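Long-range contact in cellulose-binding protein (Saccharophagus degradans, PDB 2YHG), which is of unproven function but may hydrolyse glycosidic bonds and bind polysaccharide, this chain being its C-terminal part with a nucleoside hydrolase-like domain: residues A39-M53 with Y234-F248. Numbering follows the deposited sequence. Where two conformers were deposited one is given.
Sequences ADPDDEQSLVRQLVM and YPNRRYATEGDTPAF. With CA (calcium ion), chain B.
R49 leaves helix 42-52 with CG opposite its backbone N (chi1 -174°) and bends at chi3, which turns the guanidinium edge to E242; E242, its CG beside the backbone N (chi1 -70°), reaches back extended. Arginine suits the place because one edge offers two N-H groups to two carboxylate oxygens: R49 NE meets the syn lone pair of E242 OE1 at 2.7 Å, nearly straight at 170°, while R49 NH2 reaches OE2 from above the carboxylate plane. The anti lone pairs serve too, OE1 taking the T245 hydroxyl and OE2 that of Y234.

Glutamine suits position 45 because its amide both accepts and donates: Q45 OE1 receives E242 N at 2.9 Å, and NE2 gives to P235 O at 2.9 Å. Its CG lies over one face of the Y234 ring. Farther along the helix, Q50 CB sits over the centre of the F248 ring and M53 SD at its edge, a Met-aromatic contact.

Near the N-terminal end of helix 42-52, calcium joins the segments within the nucleoside hydrolase-like domain, consistent with the site of nucleoside hydrolases. Short aspartate carboxylates suit the ion: D43 binds with both oxygens (OD2 also bonding T35) and D244 with OD2, beside the D36 carboxylate, the W151 carbonyl O and two waters. Four donors on the buried E242 carboxylate would favour its ionised form, and the cation probably offsets the repulsion between D43 and D244.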
# COMPACT_ATOMS: atom_id res chain seq x y z
N ALA A 39 10.89 17.95 1.16
CA ALA A 39 11.93 17.54 0.23
C ALA A 39 11.48 17.70 -1.20
O ALA A 39 12.29 18.05 -2.09
CB ALA A 39 12.30 16.09 0.48
N ASP A 40 10.22 17.37 -1.48
CA ASP A 40 9.71 17.38 -2.82
C ASP A 40 8.19 17.36 -2.74
O ASP A 40 7.62 16.77 -1.82
CB ASP A 40 10.18 16.16 -3.58
CG ASP A 40 9.82 16.22 -5.04
OD1 ASP A 40 10.62 16.78 -5.83
OD2 ASP A 40 8.75 15.69 -5.41
N PRO A 41 7.52 18.01 -3.68
CA PRO A 41 6.06 18.06 -3.62
C PRO A 41 5.39 16.69 -3.67
O PRO A 41 4.22 16.59 -3.32
CB PRO A 41 5.67 18.92 -4.83
CG PRO A 41 6.85 18.87 -5.72
CD PRO A 41 8.05 18.80 -4.82
N ASP A 42 6.07 15.67 -4.15
CA ASP A 42 5.45 14.38 -4.26
C ASP A 42 4.90 13.86 -2.94
O ASP A 42 3.83 13.21 -2.95
CB ASP A 42 6.21 13.38 -5.09
CG ASP A 42 7.46 12.87 -4.54
OD1 ASP A 42 7.90 13.26 -3.46
OD2 ASP A 42 8.00 11.93 -5.25
N ASP A 43 5.52 14.14 -1.81
CA ASP A 43 4.96 13.65 -0.55
C ASP A 43 3.58 14.27 -0.30
O ASP A 43 2.71 13.62 0.29
CB ASP A 43 5.88 13.94 0.63
CG ASP A 43 7.17 13.13 0.59
OD1 ASP A 43 8.00 13.38 -0.32
OD2 ASP A 43 7.35 12.19 1.39
N GLU A 44 3.43 15.56 -0.63
CA GLU A 44 2.13 16.20 -0.49
C GLU A 44 1.09 15.54 -1.38
O GLU A 44 -0.05 15.27 -0.94
CB GLU A 44 2.27 17.67 -0.81
CG GLU A 44 3.16 18.44 0.14
CD GLU A 44 3.67 19.70 -0.52
OE1 GLU A 44 2.84 20.59 -0.82
OE2 GLU A 44 4.88 19.79 -0.79
N GLN A 45 1.45 15.31 -2.63
CA GLN A 45 0.59 14.62 -3.56
C GLN A 45 0.13 13.28 -2.99
O GLN A 45 -1.05 12.92 -3.05
CB GLN A 45 1.33 14.37 -4.86
CG GLN A 45 1.79 15.61 -5.64
CD GLN A 45 2.58 15.23 -6.87
OE1 GLN A 45 3.26 14.19 -6.90
NE2 GLN A 45 2.49 16.04 -7.94
N SER A 46 1.09 12.50 -2.52
CA SER A 46 0.81 11.18 -2.01
C SER A 46 -0.14 11.23 -0.83
O SER A 46 -1.03 10.38 -0.73
CB SER A 46 2.12 10.49 -1.61
OG SER A 46 2.93 10.19 -2.75
N LEU A 47 0.06 12.18 0.09
CA LEU A 47 -0.83 12.25 1.23
C LEU A 47 -2.26 12.57 0.79
O LEU A 47 -3.20 12.01 1.35
CB LEU A 47 -0.31 13.23 2.26
CG LEU A 47 -1.18 13.30 3.54
CD1 LEU A 47 -1.33 11.94 4.20
CD2 LEU A 47 -0.60 14.34 4.51
N VAL A 48 -2.43 13.45 -0.19
CA VAL A 48 -3.78 13.73 -0.68
C VAL A 48 -4.45 12.45 -1.20
O VAL A 48 -5.60 12.17 -0.85
CB VAL A 48 -3.75 14.84 -1.75
CG1 VAL A 48 -5.13 14.93 -2.44
CG2 VAL A 48 -3.36 16.19 -1.11
N ARG A 49 -3.74 11.68 -2.01
CA ARG A 49 -4.32 10.44 -2.51
C ARG A 49 -4.64 9.48 -1.36
O ARG A 49 -5.73 8.90 -1.30
CB ARG A 49 -3.43 9.74 -3.53
CG ARG A 49 -4.14 8.54 -4.14
CD ARG A 49 -3.24 7.60 -4.90
NE ARG A 49 -2.53 8.26 -6.00
CZ ARG A 49 -2.81 8.17 -7.29
NH1 ARG A 49 -3.70 7.32 -7.76
NH2 ARG A 49 -2.11 8.91 -8.14
N GLN A 50 -3.71 9.33 -0.41
CA GLN A 50 -3.97 8.44 0.71
C GLN A 50 -5.24 8.89 1.45
O GLN A 50 -6.05 8.05 1.88
CB GLN A 50 -2.79 8.38 1.66
CG GLN A 50 -3.02 7.68 2.99
CD GLN A 50 -3.27 6.18 2.89
OE1 GLN A 50 -2.36 5.39 3.16
NE2 GLN A 50 -4.48 5.79 2.53
N LEU A 51 -5.42 10.18 1.64
CA LEU A 51 -6.59 10.65 2.39
C LEU A 51 -7.90 10.34 1.70
O LEU A 51 -8.85 9.94 2.37
CB LEU A 51 -6.44 12.12 2.74
CG LEU A 51 -5.33 12.41 3.77
CD1 LEU A 51 -5.17 13.92 3.86
CD2 LEU A 51 -5.63 11.82 5.09
N VAL A 52 -7.99 10.51 0.39
CA VAL A 52 -9.25 10.19 -0.29
C VAL A 52 -9.45 8.69 -0.47
O VAL A 52 -10.55 8.27 -0.83
CB VAL A 52 -9.44 10.97 -1.61
CG1 VAL A 52 -9.41 12.47 -1.37
CG2 VAL A 52 -8.46 10.53 -2.70
N MET A 53 -8.42 7.91 -0.18
CA MET A 53 -8.48 6.44 -0.11
C MET A 53 -8.62 5.94 1.34
O MET A 53 -8.63 4.73 1.55
CB MET A 53 -7.19 5.81 -0.75
CG MET A 53 -7.08 6.06 -2.26
SD MET A 53 -5.63 5.33 -3.00
CE MET A 53 -6.10 3.61 -2.99
N TYR A 234 -2.86 19.74 -3.63
CA TYR A 234 -2.12 18.74 -4.42
C TYR A 234 -1.20 19.51 -5.35
O TYR A 234 -1.67 20.10 -6.32
CB TYR A 234 -3.10 17.86 -5.20
CG TYR A 234 -2.44 16.70 -5.91
CD1 TYR A 234 -1.73 16.88 -7.07
CD2 TYR A 234 -2.54 15.38 -5.43
CE1 TYR A 234 -1.08 15.85 -7.71
CE2 TYR A 234 -1.89 14.32 -6.08
CZ TYR A 234 -1.18 14.56 -7.21
OH TYR A 234 -0.48 13.58 -7.86
N PRO A 235 0.10 19.57 -5.08
CA PRO A 235 0.97 20.44 -5.88
C PRO A 235 1.35 19.79 -7.21
O PRO A 235 1.25 18.56 -7.35
CB PRO A 235 2.19 20.60 -5.01
CG PRO A 235 2.26 19.27 -4.25
CD PRO A 235 0.83 18.97 -3.95
N ASN A 236 1.83 20.60 -8.14
CA ASN A 236 2.41 20.07 -9.36
C ASN A 236 3.66 19.25 -9.05
O ASN A 236 4.38 19.47 -8.08
CB ASN A 236 2.81 21.22 -10.28
CG ASN A 236 1.65 21.87 -10.95
OD1 ASN A 236 0.54 21.35 -10.97
ND2 ASN A 236 1.91 22.99 -11.60
N ARG A 237 3.91 18.31 -9.95
CA ARG A 237 5.15 17.58 -10.03
C ARG A 237 6.36 18.49 -10.20
O ARG A 237 6.34 19.43 -10.98
CB ARG A 237 5.06 16.66 -11.25
CG ARG A 237 6.25 15.79 -11.49
CD ARG A 237 6.07 15.00 -12.75
NE ARG A 237 5.89 15.82 -13.94
CZ ARG A 237 6.86 16.50 -14.53
NH1 ARG A 237 8.14 16.28 -14.20
NH2 ARG A 237 6.57 17.33 -15.51
N ARG A 238 7.42 18.22 -9.44
CA ARG A 238 8.74 18.84 -9.59
C ARG A 238 9.68 17.94 -10.39
O ARG A 238 10.37 18.39 -11.32
CB ARG A 238 9.38 19.13 -8.22
CG ARG A 238 10.72 19.86 -8.31
CD ARG A 238 11.33 20.11 -6.97
NE ARG A 238 10.53 20.99 -6.12
CZ ARG A 238 10.79 21.26 -4.84
NH1 ARG A 238 11.83 20.71 -4.27
NH2 ARG A 238 9.97 22.00 -4.14
N TYR A 239 9.74 16.67 -9.99
CA TYR A 239 10.56 15.64 -10.60
C TYR A 239 9.67 14.50 -11.05
O TYR A 239 9.28 14.45 -12.21
CB TYR A 239 11.65 15.19 -9.65
CG TYR A 239 12.56 14.19 -10.22
CD1 TYR A 239 13.39 14.49 -11.28
CD2 TYR A 239 12.62 12.92 -9.67
CE1 TYR A 239 14.27 13.53 -11.80
CE2 TYR A 239 13.51 11.97 -10.15
CZ TYR A 239 14.28 12.26 -11.26
OH TYR A 239 15.16 11.31 -11.73
N ALA A 240 9.26 13.64 -10.12
CA ALA A 240 8.30 12.58 -10.38
C ALA A 240 7.03 12.82 -9.59
O ALA A 240 7.07 13.36 -8.46
CB ALA A 240 8.87 11.20 -10.00
N THR A 241 5.91 12.37 -10.12
CA THR A 241 4.64 12.42 -9.41
C THR A 241 4.57 11.24 -8.43
O THR A 241 4.81 10.10 -8.82
CB THR A 241 3.49 12.39 -10.38
OG1 THR A 241 3.47 13.66 -11.03
CG2 THR A 241 2.16 12.14 -9.75
N GLU A 242 4.28 11.53 -7.17
CA GLU A 242 3.88 10.50 -6.19
C GLU A 242 4.84 9.29 -6.21
O GLU A 242 4.42 8.14 -6.14
CB GLU A 242 2.44 10.03 -6.44
CG GLU A 242 1.45 11.10 -6.08
CD GLU A 242 0.05 10.62 -6.10
OE1 GLU A 242 -0.25 9.62 -5.38
OE2 GLU A 242 -0.80 11.15 -6.88
N GLY A 243 6.15 9.53 -6.10
CA GLY A 243 7.08 8.42 -6.02
C GLY A 243 6.86 7.52 -4.81
O GLY A 243 7.21 6.34 -4.86
N ASP A 244 6.29 8.07 -3.73
CA ASP A 244 6.09 7.30 -2.51
C ASP A 244 4.76 6.57 -2.47
O ASP A 244 4.54 5.75 -1.57
CB ASP A 244 6.17 8.22 -1.32
CG ASP A 244 7.49 8.91 -1.23
OD1 ASP A 244 8.50 8.18 -1.32
OD2 ASP A 244 7.55 10.16 -1.13
N THR A 245 3.85 6.86 -3.38
CA THR A 245 2.50 6.29 -3.31
C THR A 245 2.42 4.76 -3.34
O THR A 245 1.54 4.23 -2.67
CB THR A 245 1.63 6.97 -4.37
OG1 THR A 245 1.37 8.28 -3.86
CG2 THR A 245 0.35 6.23 -4.70
N PRO A 246 3.35 4.05 -3.97
CA PRO A 246 3.31 2.58 -3.87
C PRO A 246 3.31 2.08 -2.42
O PRO A 246 2.80 0.96 -2.16
CB PRO A 246 4.50 2.13 -4.67
CG PRO A 246 4.58 3.21 -5.75
CD PRO A 246 4.35 4.48 -4.97
N ALA A 247 3.89 2.85 -1.50
CA ALA A 247 3.96 2.47 -0.09
C ALA A 247 2.61 2.42 0.61
O ALA A 247 2.53 1.85 1.71
CB ALA A 247 4.91 3.39 0.64
N PHE A 248 1.56 2.98 0.04
CA PHE A 248 0.22 2.63 0.49
C PHE A 248 -0.61 1.90 -0.54
O PHE A 248 -1.51 1.16 -0.15
CB PHE A 248 -0.60 3.80 1.08
CG PHE A 248 -0.77 4.96 0.18
CD1 PHE A 248 0.20 5.96 0.13
CD2 PHE A 248 -1.93 5.14 -0.57
CE1 PHE A 248 0.03 7.07 -0.68
CE2 PHE A 248 -2.07 6.22 -1.42
CZ PHE A 248 -1.09 7.20 -1.45
CA CA B . 9.41 11.46 0.00
O HOH W 1 12.76 21.45 -1.61
O HOH W 2 12.64 17.99 -4.73
O HOH W 3 7.95 15.86 -7.88
O HOH W 4 9.96 13.18 -7.16
O HOH W 5 10.01 12.14 -2.41
O HOH W 6 5.64 10.83 -3.18
O HOH W 7 11.82 12.01 -0.30